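Local coordinates for protein pyruvate kinase (PDB 3GG8) that catalyses the last step of glycolysis, the transfer of the phosphoryl group of phosphoenolpyruvate to ADP, giving pyruvate and ATP, at residues G110-H115 and I187-N192; H249-P254 and E271-M276; N264-L269 and I299-V304. One frame throughout, in Å; residues are numbered along the deposited sequence.

How the interactions relate
Interactions 2 and 3 belong to the eight-stranded parallel barrel of pyruvate kinase, whereas interaction 1 lies in the small beta domain inserted after barrel strand 97-101. Along the chain interaction 1 closes before the other two open, and its centre is about 36 Å from that of interaction 2 and about 38 Å from that of interaction 3. Interactions 2 and 3 have centres about 12 Å apart and alternate in sequence: strand 251-256, helix 265-271, strand 275-278, helix 288-305. Ile275 joins them, its CG1 lying 3.7 Å from Cys302 SG. Barrel wall and outer helices thus pack directly on each other here, while interaction 1 lies apart, its nearest atoms about 16 Å from interaction 2.

Interaction 1. Residues G110-H115 and I187-N192; sequences GFLKDH and IGERKN
In the beta domain of pyruvate kinase, the loop leading into strand 118-120 meets the loop after strand 185-187, and the carboxylate of Glu189 is gripped by residues 110-115. Glu189 OE2 accepts a bond from the backbone N of Leu112 at 2.7 Å, nearly straight and arriving almost along the C-O direction. Glu189 OE1 accepts a bond from His115 ND1 at 2.7 Å on its syn side, close to the plane of the imidazole, while ring and carboxylate planes stand 80° apart. Glu189 reaches both donors because its CG sits between the backbone N and the carbonyl carbon (chi1 47°) and the chain then runs out extended. Next to it, Arg190 N donates to Gly110 O at 3.0 Å. The Arg190 side chain runs alongside Phe111, pointing the same way, with CD 3.3 Å from Phe111 CE1 and the guanidinium 17° from parallel to the ring. Leu112 CD1 packs on the backbone of Gly188, 3.6 Å from its C, and Leu112 also touches Ile118. A beta turn closed by His115 N to Leu112 O probably helps to bring the imidazole round to Glu189. With one bond to each oxygen, the carboxylate is fixed in rotation, and its charge would probably favour a protonated imidazole.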
loop_
_atom_site.group_PDB
_atom_site.type_symbol
_atom_site.label_atom_id
_atom_site.label_comp_id
_atom_site.label_asym_id
_atom_site.label_seq_id
_atom_site.Cartn_x
_atom_site.Cartn_y
_atom_site.Cartn_z
ATOM N N GLY C 110 -13.333 53.625 -23.357
ATOM C CA GLY C 110 -14.217 54.778 -23.401
ATOM C C GLY C 110 -15.099 54.829 -24.634
ATOM O O GLY C 110 -15.422 53.794 -25.234
ATOM N N PHE C 111 -15.472 56.047 -25.014
ATOM C CA PHE C 111 -16.412 56.278 -26.107
ATOM C C PHE C 111 -15.710 56.482 -27.442
ATOM O O PHE C 111 -14.579 56.943 -27.481
ATOM C CB PHE C 111 -17.322 57.470 -25.776
ATOM C CG PHE C 111 -18.192 57.239 -24.572
ATOM C CD1 PHE C 111 -19.367 56.503 -24.681
ATOM C CD2 PHE C 111 -17.825 57.740 -23.325
ATOM C CE1 PHE C 111 -20.171 56.274 -23.568
ATOM C CE2 PHE C 111 -18.624 57.522 -22.200
ATOM C CZ PHE C 111 -19.799 56.790 -22.320
ATOM N N LEU C 112 -16.402 56.123 -28.520
ATOM C CA LEU C 112 -15.881 56.211 -29.879
ATOM C C LEU C 112 -16.613 57.292 -30.684
ATOM O O LEU C 112 -17.789 57.576 -30.442
ATOM C CB LEU C 112 -15.978 54.841 -30.575
ATOM C CG LEU C 112 -15.039 53.741 -30.044
ATOM C CD1 LEU C 112 -15.356 52.363 -30.626
ATOM C CD2 LEU C 112 -13.567 54.108 -30.282
ATOM N N LYS C 113 -15.918 57.897 -31.637
ATOM C CA LYS C 113 -16.539 58.917 -32.464
ATOM C C LYS C 113 -17.800 58.359 -33.114
ATOM O O LYS C 113 -17.811 57.213 -33.595
ATOM C CB LYS C 113 -15.577 59.477 -33.518
ATOM C CG LYS C 113 -15.873 60.937 -33.812
ATOM C CD LYS C 113 -15.339 61.405 -35.138
ATOM C CE LYS C 113 -16.288 62.430 -35.738
ATOM N NZ LYS C 113 -15.945 62.724 -37.156
ATOM N N ASP C 114 -18.865 59.165 -33.081
ATOM C CA ASP C 114 -20.178 58.793 -33.628
ATOM C C ASP C 114 -20.695 57.418 -33.171
ATOM O O ASP C 114 -21.517 56.807 -33.854
ATOM C CB ASP C 114 -20.162 58.899 -35.163
ATOM C CG ASP C 114 -19.967 60.325 -35.646
ATOM O OD1 ASP C 114 -19.096 60.548 -36.513
ATOM O OD2 ASP C 114 -20.677 61.224 -35.151
ATOM N N HIS C 115 -20.226 56.948 -32.011
ATOM C CA HIS C 115 -20.549 55.603 -31.490
ATOM C C HIS C 115 -20.202 54.475 -32.482
ATOM O O HIS C 115 -20.643 53.328 -32.327
ATOM C CB HIS C 115 -22.020 55.515 -31.027
ATOM C CG HIS C 115 -22.442 56.657 -30.156
ATOM N ND1 HIS C 115 -22.328 56.627 -28.782
ATOM C CD2 HIS C 115 -22.943 57.876 -30.468
ATOM C CE1 HIS C 115 -22.744 57.779 -28.285
ATOM N NE2 HIS C 115 -23.125 58.554 -29.287
ATOM N N ILE C 187 -13.697 46.582 -32.619
ATOM C CA ILE C 187 -14.202 46.801 -31.262
ATOM C C ILE C 187 -15.236 47.929 -31.204
ATOM O O ILE C 187 -15.120 48.932 -31.910
ATOM C CB ILE C 187 -13.049 47.011 -30.209
ATOM C CG1 ILE C 187 -12.107 48.146 -30.638
ATOM C CG2 ILE C 187 -12.272 45.699 -29.993
ATOM C CD1 ILE C 187 -11.265 48.721 -29.512
ATOM N N GLY C 188 -16.256 47.723 -30.373
ATOM C CA GLY C 188 -17.229 48.751 -30.050
ATOM C C GLY C 188 -16.752 49.557 -28.858
ATOM O O GLY C 188 -15.603 49.426 -28.429
ATOM N N GLU C 189 -17.633 50.399 -28.324
ATOM C CA GLU C 189 -17.272 51.286 -27.222
ATOM C C GLU C 189 -17.668 50.735 -25.862
ATOM O O GLU C 189 -18.597 49.919 -25.755
ATOM C CB GLU C 189 -17.836 52.697 -27.425
ATOM C CG GLU C 189 -19.297 52.793 -27.838
ATOM C CD GLU C 189 -19.747 54.238 -27.999
ATOM O OE1 GLU C 189 -20.944 54.519 -27.795
ATOM O OE2 GLU C 189 -18.907 55.106 -28.309
ATOM N N ARG C 190 -16.948 51.185 -24.832
ATOM C CA ARG C 190 -17.151 50.730 -23.453
ATOM C C ARG C 190 -17.117 49.204 -23.334
ATOM O O ARG C 190 -18.032 48.581 -22.772
ATOM C CB ARG C 190 -18.457 51.269 -22.867
ATOM C CG ARG C 190 -18.777 52.682 -23.246
ATOM C CD ARG C 190 -19.730 53.278 -22.250
ATOM N NE ARG C 190 -19.029 53.621 -21.019
ATOM C CZ ARG C 190 -19.396 53.222 -19.806
ATOM N NH1 ARG C 190 -18.673 53.581 -18.745
ATOM N NH2 ARG C 190 -20.481 52.469 -19.651
ATOM N N LYS C 191 -16.063 48.608 -23.874
ATOM C CA LYS C 191 -15.842 47.185 -23.713
ATOM C C LYS C 191 -14.936 46.917 -22.515
ATOM O O LYS C 191 -14.104 47.752 -22.143
ATOM C CB LYS C 191 -15.222 46.602 -24.978
ATOM C CG LYS C 191 -16.051 46.768 -26.210
ATOM C CD LYS C 191 -17.436 46.193 -26.046
ATOM C CE LYS C 191 -18.189 46.219 -27.365
ATOM N NZ LYS C 191 -19.619 46.564 -27.150
ATOM N N ASN C 192 -15.098 45.741 -21.917
ATOM C CA ASN C 192 -14.229 45.314 -20.829
ATOM C C ASN C 192 -12.763 45.150 -21.253
ATOM O O ASN C 192 -12.448 44.888 -22.419
ATOM C CB ASN C 192 -14.761 44.039 -20.158
ATOM C CG ASN C 192 -14.778 42.828 -21.095
ATOM O OD1 ASN C 192 -13.954 42.700 -22.017
ATOM N ND2 ASN C 192 -15.730 41.916 -20.845
#

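Interaction 2. Residues H249-P254 and E271-M276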
loop_
_atom_site.group_PDB
_atom_site.type_symbol
_atom_site.label_atom_id
_atom_site.label_comp_id
_atom_site.label_asym_id
_atom_site.label_seq_id
_atom_site.Cartn_x
_atom_site.Cartn_y
_atom_site.Cartn_z
ATOM N N HIS C 249 -23.663 34.733 10.195
ATOM C CA HIS C 249 -24.200 33.520 9.564
ATOM C C HIS C 249 -24.005 33.513 8.044
ATOM O O HIS C 249 -24.618 32.711 7.333
ATOM C CB HIS C 249 -25.687 33.332 9.892
ATOM C CG HIS C 249 -25.994 33.276 11.357
ATOM N ND1 HIS C 249 -25.698 32.181 12.140
ATOM C CD2 HIS C 249 -26.598 34.171 12.174
ATOM C CE1 HIS C 249 -26.088 32.413 13.381
ATOM N NE2 HIS C 249 -26.639 33.612 13.429
ATOM N N ILE C 250 -23.134 34.384 7.550
ATOM C CA ILE C 250 -22.874 34.479 6.117
ATOM C C ILE C 250 -21.467 33.978 5.794
ATOM O O ILE C 250 -20.492 34.299 6.490
ATOM C CB ILE C 250 -23.136 35.912 5.567
ATOM C CG1 ILE C 250 -24.594 36.311 5.809
ATOM C CG2 ILE C 250 -22.820 36.009 4.076
ATOM C CD1 ILE C 250 -24.882 37.735 5.458
ATOM N N ARG C 251 -21.388 33.153 4.758
ATOM C CA ARG C 251 -20.137 32.539 4.354
ATOM C C ARG C 251 -19.562 33.244 3.110
ATOM O O ARG C 251 -20.312 33.690 2.241
ATOM C CB ARG C 251 -20.354 31.041 4.110
ATOM C CG ARG C 251 -20.739 30.244 5.383
ATOM C CD ARG C 251 -19.720 30.403 6.519
ATOM N NE ARG C 251 -20.212 29.909 7.814
ATOM C CZ ARG C 251 -20.739 30.689 8.759
ATOM N NH1 ARG C 251 -20.829 31.995 8.555
ATOM N NH2 ARG C 251 -21.173 30.171 9.905
ATOM N N ILE C 252 -18.233 33.361 3.065
ATOM C CA ILE C 252 -17.523 34.118 2.034
ATOM C C ILE C 252 -16.912 33.199 0.981
ATOM O O ILE C 252 -16.160 32.283 1.316
ATOM C CB ILE C 252 -16.429 35.032 2.667
ATOM C CG1 ILE C 252 -17.052 35.943 3.729
ATOM C CG2 ILE C 252 -15.732 35.916 1.600
ATOM C CD1 ILE C 252 -16.031 36.711 4.537
ATOM N N ILE C 253 -17.241 33.456 -0.288
ATOM C CA ILE C 253 -16.779 32.621 -1.412
ATOM C C ILE C 253 -16.020 33.480 -2.431
ATOM O O ILE C 253 -16.615 33.978 -3.384
ATOM C CB ILE C 253 -17.955 31.896 -2.137
ATOM C CG1 ILE C 253 -18.821 31.078 -1.166
ATOM C CG2 ILE C 253 -17.432 31.050 -3.323
ATOM C CD1 ILE C 253 -18.105 29.858 -0.520
ATOM N N PRO C 254 -14.708 33.676 -2.225
ATOM C CA PRO C 254 -13.931 34.479 -3.161
ATOM C C PRO C 254 -13.942 33.889 -4.574
ATOM O O PRO C 254 -13.882 32.662 -4.738
ATOM C CB PRO C 254 -12.510 34.420 -2.582
ATOM C CG PRO C 254 -12.693 34.092 -1.163
ATOM C CD PRO C 254 -13.877 33.191 -1.110
ATOM N N GLU C 271 -8.521 31.872 4.387
ATOM C CA GLU C 271 -9.418 32.870 4.984
ATOM C C GLU C 271 -10.885 32.674 4.619
ATOM O O GLU C 271 -11.776 33.208 5.281
ATOM C CB GLU C 271 -8.990 34.290 4.591
ATOM C CG GLU C 271 -7.778 34.821 5.337
ATOM C CD GLU C 271 -7.992 34.942 6.836
ATOM O OE1 GLU C 271 -9.129 34.731 7.302
ATOM O OE2 GLU C 271 -7.011 35.247 7.561
ATOM N N ALA C 272 -11.129 31.914 3.562
ATOM C CA ALA C 272 -12.448 31.815 2.957
ATOM C C ALA C 272 -13.231 30.620 3.466
ATOM O O ALA C 272 -12.670 29.713 4.097
ATOM C CB ALA C 272 -12.308 31.713 1.462
ATOM N N ASP C 273 -14.529 30.620 3.163
ATOM C CA ASP C 273 -15.397 29.503 3.479
ATOM C C ASP C 273 -15.528 28.544 2.277
ATOM O O ASP C 273 -16.087 27.455 2.387
ATOM C CB ASP C 273 -16.743 30.028 3.978
ATOM C CG ASP C 273 -16.591 30.896 5.225
ATOM O OD1 ASP C 273 -16.052 30.388 6.239
ATOM O OD2 ASP C 273 -16.983 32.089 5.197
ATOM N N GLY C 274 -14.962 28.946 1.144
ATOM C CA GLY C 274 -15.029 28.161 -0.092
ATOM C C GLY C 274 -14.603 29.035 -1.253
ATOM O O GLY C 274 -14.364 30.230 -1.071
ATOM N N ILE C 275 -14.512 28.442 -2.438
ATOM C CA ILE C 275 -13.948 29.112 -3.612
ATOM C C ILE C 275 -14.893 29.001 -4.815
ATOM O O ILE C 275 -15.577 27.983 -4.988
ATOM C CB ILE C 275 -12.519 28.522 -3.973
ATOM C CG1 ILE C 275 -11.460 28.879 -2.907
ATOM C CG2 ILE C 275 -12.057 28.902 -5.414
ATOM C CD1 ILE C 275 -11.294 30.392 -2.605
ATOM N N MET C 276 -14.936 30.055 -5.630
ATOM C CA MET C 276 -15.560 29.978 -6.942
ATOM C C MET C 276 -14.478 30.188 -8.012
ATOM O O MET C 276 -13.760 31.194 -7.995
ATOM C CB MET C 276 -16.719 30.975 -7.071
ATOM C CG MET C 276 -17.413 30.933 -8.430
ATOM S SD MET C 276 -18.736 32.115 -8.678
ATOM C CE MET C 276 -19.826 31.791 -7.273
#
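Asp273 and the backbone of Ile252 make a reciprocal pair. The anti lone pair of Asp273 OD2 receives Ile252 N at 2.8 Å in a nearly straight bond, and Asp273 N returns a bond to Ile252 O at 3.0 Å, in the carbonyl plane. Asp273 CG lies beside its own backbone N (chi1 -59°), which turns the carboxylate back to the strand edge. Arg251 crosses it with its aliphatic part, CD coming 3.4 Å from Asp273 CG. The guanidinium contributes charge alone here: Asp273 OD1 is 4.5 Å from Arg251 NE and well out of the guanidinium plane, and NH1 bonds instead to Arg248 O, with a weak second bond to Ile250 O.

Farther along, Met276 N donates to Pro254 O at 3.0 Å with an N-H...O angle of 175°. Between these links Ile253 CA approaches Gly274 O at 3.4 Å as a CA-H...O contact. Ile253 CD1 lies against the CA of Gly274, and Ile253 CG2 packs on Met276 CB. Beside Gly274 O, the Pro254 ring presses on Ala272 CB, its CD a tight 3.4 Å away.

The contact joins strand 251-256 to strand 275-278 and to the loop just before it, neighbours in the parallel barrel wall linked by a right-handed beta-alpha-beta connection that includes helix 265-271. On its other edge strand 251-256 pairs with strand 224-227, while Ile275 bonds through its backbone to Pro308. Arg240, from helix 233-243, touches Ile252 and makes a long, weak ion pair with Asp273 OD2. The buried amide of Ile252 is thus satisfied by a carboxylate oxygen, and nearby Arg251 and Arg240 would probably favour the ionised form of Asp273.

Interaction 3. Residues N264-L269 and I299-V304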
loop_
_atom_site.group_PDB
_atom_site.type_symbol
_atom_site.label_atom_id
_atom_site.label_comp_id
_atom_site.label_asym_id
_atom_site.label_seq_id
_atom_site.Cartn_x
_atom_site.Cartn_y
_atom_site.Cartn_z
ATOM N N ASN C 264 -1.980 34.331 -4.804
ATOM C CA ASN C 264 -2.318 34.351 -3.395
ATOM C C ASN C 264 -3.334 33.285 -2.986
ATOM O O ASN C 264 -3.885 33.371 -1.882
ATOM C CB ASN C 264 -2.765 35.755 -2.959
ATOM C CG ASN C 264 -1.691 36.806 -3.186
ATOM O OD1 ASN C 264 -0.597 36.721 -2.637
ATOM N ND2 ASN C 264 -1.997 37.792 -4.005
ATOM N N PHE C 265 -3.552 32.273 -3.841
ATOM C CA PHE C 265 -4.638 31.305 -3.616
ATOM C C PHE C 265 -4.683 30.643 -2.241
ATOM O O PHE C 265 -5.759 30.515 -1.666
ATOM C CB PHE C 265 -4.714 30.214 -4.699
ATOM C CG PHE C 265 -5.884 29.267 -4.506
ATOM C CD1 PHE C 265 -7.181 29.662 -4.834
ATOM C CD2 PHE C 265 -5.693 27.993 -3.950
ATOM C CE1 PHE C 265 -8.273 28.790 -4.626
ATOM C CE2 PHE C 265 -6.784 27.107 -3.749
ATOM C CZ PHE C 265 -8.069 27.510 -4.080
ATOM N N ASP C 266 -3.534 30.196 -1.727
ATOM C CA ASP C 266 -3.510 29.438 -0.476
ATOM C C ASP C 266 -3.970 30.272 0.722
ATOM O O ASP C 266 -4.746 29.798 1.550
ATOM C CB ASP C 266 -2.129 28.826 -0.239
ATOM C CG ASP C 266 -1.810 27.698 -1.227
ATOM O OD1 ASP C 266 -2.679 26.857 -1.502
ATOM O OD2 ASP C 266 -0.679 27.643 -1.730
ATOM N N GLU C 267 -3.506 31.516 0.794
ATOM C CA GLU C 267 -3.916 32.432 1.851
ATOM C C GLU C 267 -5.389 32.853 1.667
ATOM O O GLU C 267 -6.131 32.983 2.651
ATOM C CB GLU C 267 -2.972 33.638 1.899
ATOM C CG GLU C 267 -3.043 34.504 3.188
ATOM C CD GLU C 267 -2.345 35.880 3.037
ATOM O OE1 GLU C 267 -1.702 36.122 1.982
ATOM O OE2 GLU C 267 -2.458 36.722 3.960
ATOM N N ILE C 268 -5.817 33.043 0.418
ATOM C CA ILE C 268 -7.236 33.292 0.118
ATOM C C ILE C 268 -8.112 32.112 0.591
ATOM O O ILE C 268 -9.074 32.302 1.326
ATOM C CB ILE C 268 -7.461 33.575 -1.384
ATOM C CG1 ILE C 268 -6.831 34.909 -1.788
ATOM C CG2 ILE C 268 -8.953 33.539 -1.742
ATOM C CD1 ILE C 268 -6.635 35.060 -3.306
ATOM N N LEU C 269 -7.752 30.898 0.195
ATOM C CA LEU C 269 -8.493 29.718 0.607
ATOM C C LEU C 269 -8.572 29.584 2.129
ATOM O O LEU C 269 -9.630 29.248 2.660
ATOM C CB LEU C 269 -7.875 28.461 0.005
ATOM C CG LEU C 269 -8.458 27.097 0.373
ATOM C CD1 LEU C 269 -9.963 27.001 0.171
ATOM C CD2 LEU C 269 -7.724 26.005 -0.437
ATOM N N ILE C 299 -9.250 22.971 -7.218
ATOM C CA ILE C 299 -10.282 22.042 -6.765
ATOM C C ILE C 299 -9.632 21.061 -5.783
ATOM O O ILE C 299 -10.166 20.812 -4.703
ATOM C CB ILE C 299 -11.005 21.327 -7.953
ATOM C CG1 ILE C 299 -11.958 22.299 -8.663
ATOM C CG2 ILE C 299 -11.802 20.131 -7.471
ATOM C CD1 ILE C 299 -12.532 21.786 -9.989
ATOM N N ALA C 300 -8.461 20.555 -6.141
ATOM C CA ALA C 300 -7.740 19.613 -5.291
ATOM C C ALA C 300 -7.460 20.211 -3.907
ATOM O O ALA C 300 -7.697 19.567 -2.891
ATOM C CB ALA C 300 -6.465 19.179 -5.965
ATOM N N LYS C 301 -6.978 21.451 -3.888
ATOM C CA LYS C 301 -6.652 22.180 -2.659
ATOM C C LYS C 301 -7.876 22.443 -1.776
ATOM O O LYS C 301 -7.801 22.320 -0.548
ATOM C CB LYS C 301 -5.956 23.505 -3.000
ATOM C CG LYS C 301 -4.515 23.337 -3.496
ATOM C CD LYS C 301 -3.962 24.675 -3.994
ATOM C CE LYS C 301 -2.479 24.560 -4.332
ATOM N NZ LYS C 301 -1.661 24.502 -3.104
ATOM N N CYS C 302 -8.987 22.819 -2.406
ATOM C CA CYS C 302 -10.275 22.912 -1.722
ATOM C C CYS C 302 -10.709 21.578 -1.128
ATOM O O CYS C 302 -11.126 21.527 0.026
ATOM C CB CYS C 302 -11.359 23.457 -2.666
ATOM S SG CYS C 302 -11.093 25.225 -3.043
ATOM N N ASN C 303 -10.614 20.511 -1.921
ATOM C CA ASN C 303 -10.954 19.175 -1.460
ATOM C C ASN C 303 -10.168 18.806 -0.199
ATOM O O ASN C 303 -10.752 18.385 0.794
ATOM C CB ASN C 303 -10.675 18.118 -2.548
ATOM C CG ASN C 303 -11.685 18.140 -3.701
ATOM O OD1 ASN C 303 -11.441 17.505 -4.725
ATOM N ND2 ASN C 303 -12.808 18.862 -3.550
ATOM N N VAL C 304 -8.851 18.981 -0.246
ATOM C CA VAL C 304 -7.949 18.498 0.804
ATOM C C VAL C 304 -8.230 19.147 2.158
ATOM O O VAL C 304 -7.911 18.581 3.219
ATOM C CB VAL C 304 -6.463 18.685 0.403
ATOM C CG1 VAL C 304 -5.549 18.428 1.579
ATOM C CG2 VAL C 304 -6.098 17.740 -0.728
#
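The Phe265 ring is the flat group through which helix 265-271 meets helix 288-305. Leu269, one turn on in its own helix, lies over one face, its CB 4.1 Å above the plane and offset toward the rim. Cys302 SG sits at the ring edge, in plane, 5.3 Å from the centroid, a sulfur-aromatic contact in which CZ comes closest. Lys301 slides past the ring in the opposite direction and meets it obliquely, CD lying 3.7 Å from Phe265 CE2. Phe265 CG stands anti to its backbone N (chi1 -177°), which sends the ring across to the second helix. Leu269 reaches over as well: CD1 touches Cys302 SG at 3.8 Å, and CD2 rests on the backbone carbonyl of Lys301.

At the outer margin Lys301 curls at its end and brings NZ to Asp266 OD1, 3.0 Å away on the syn lone pair. This salt bridge lies at the exposed margin of the contact, beside the apolar contacts of Phe265 and Leu269.

The short helical segments cross at -37°, their axes approaching to 11.2 Å, side by side on the outside of the barrel. Beneath them, Phe265, Leu269 and Cys302 all pack on Ile275 of strand 275-278; Phe265 also reaches Ile256 of strand 251-256, and Cys302 touches Val309 of strand 309-312.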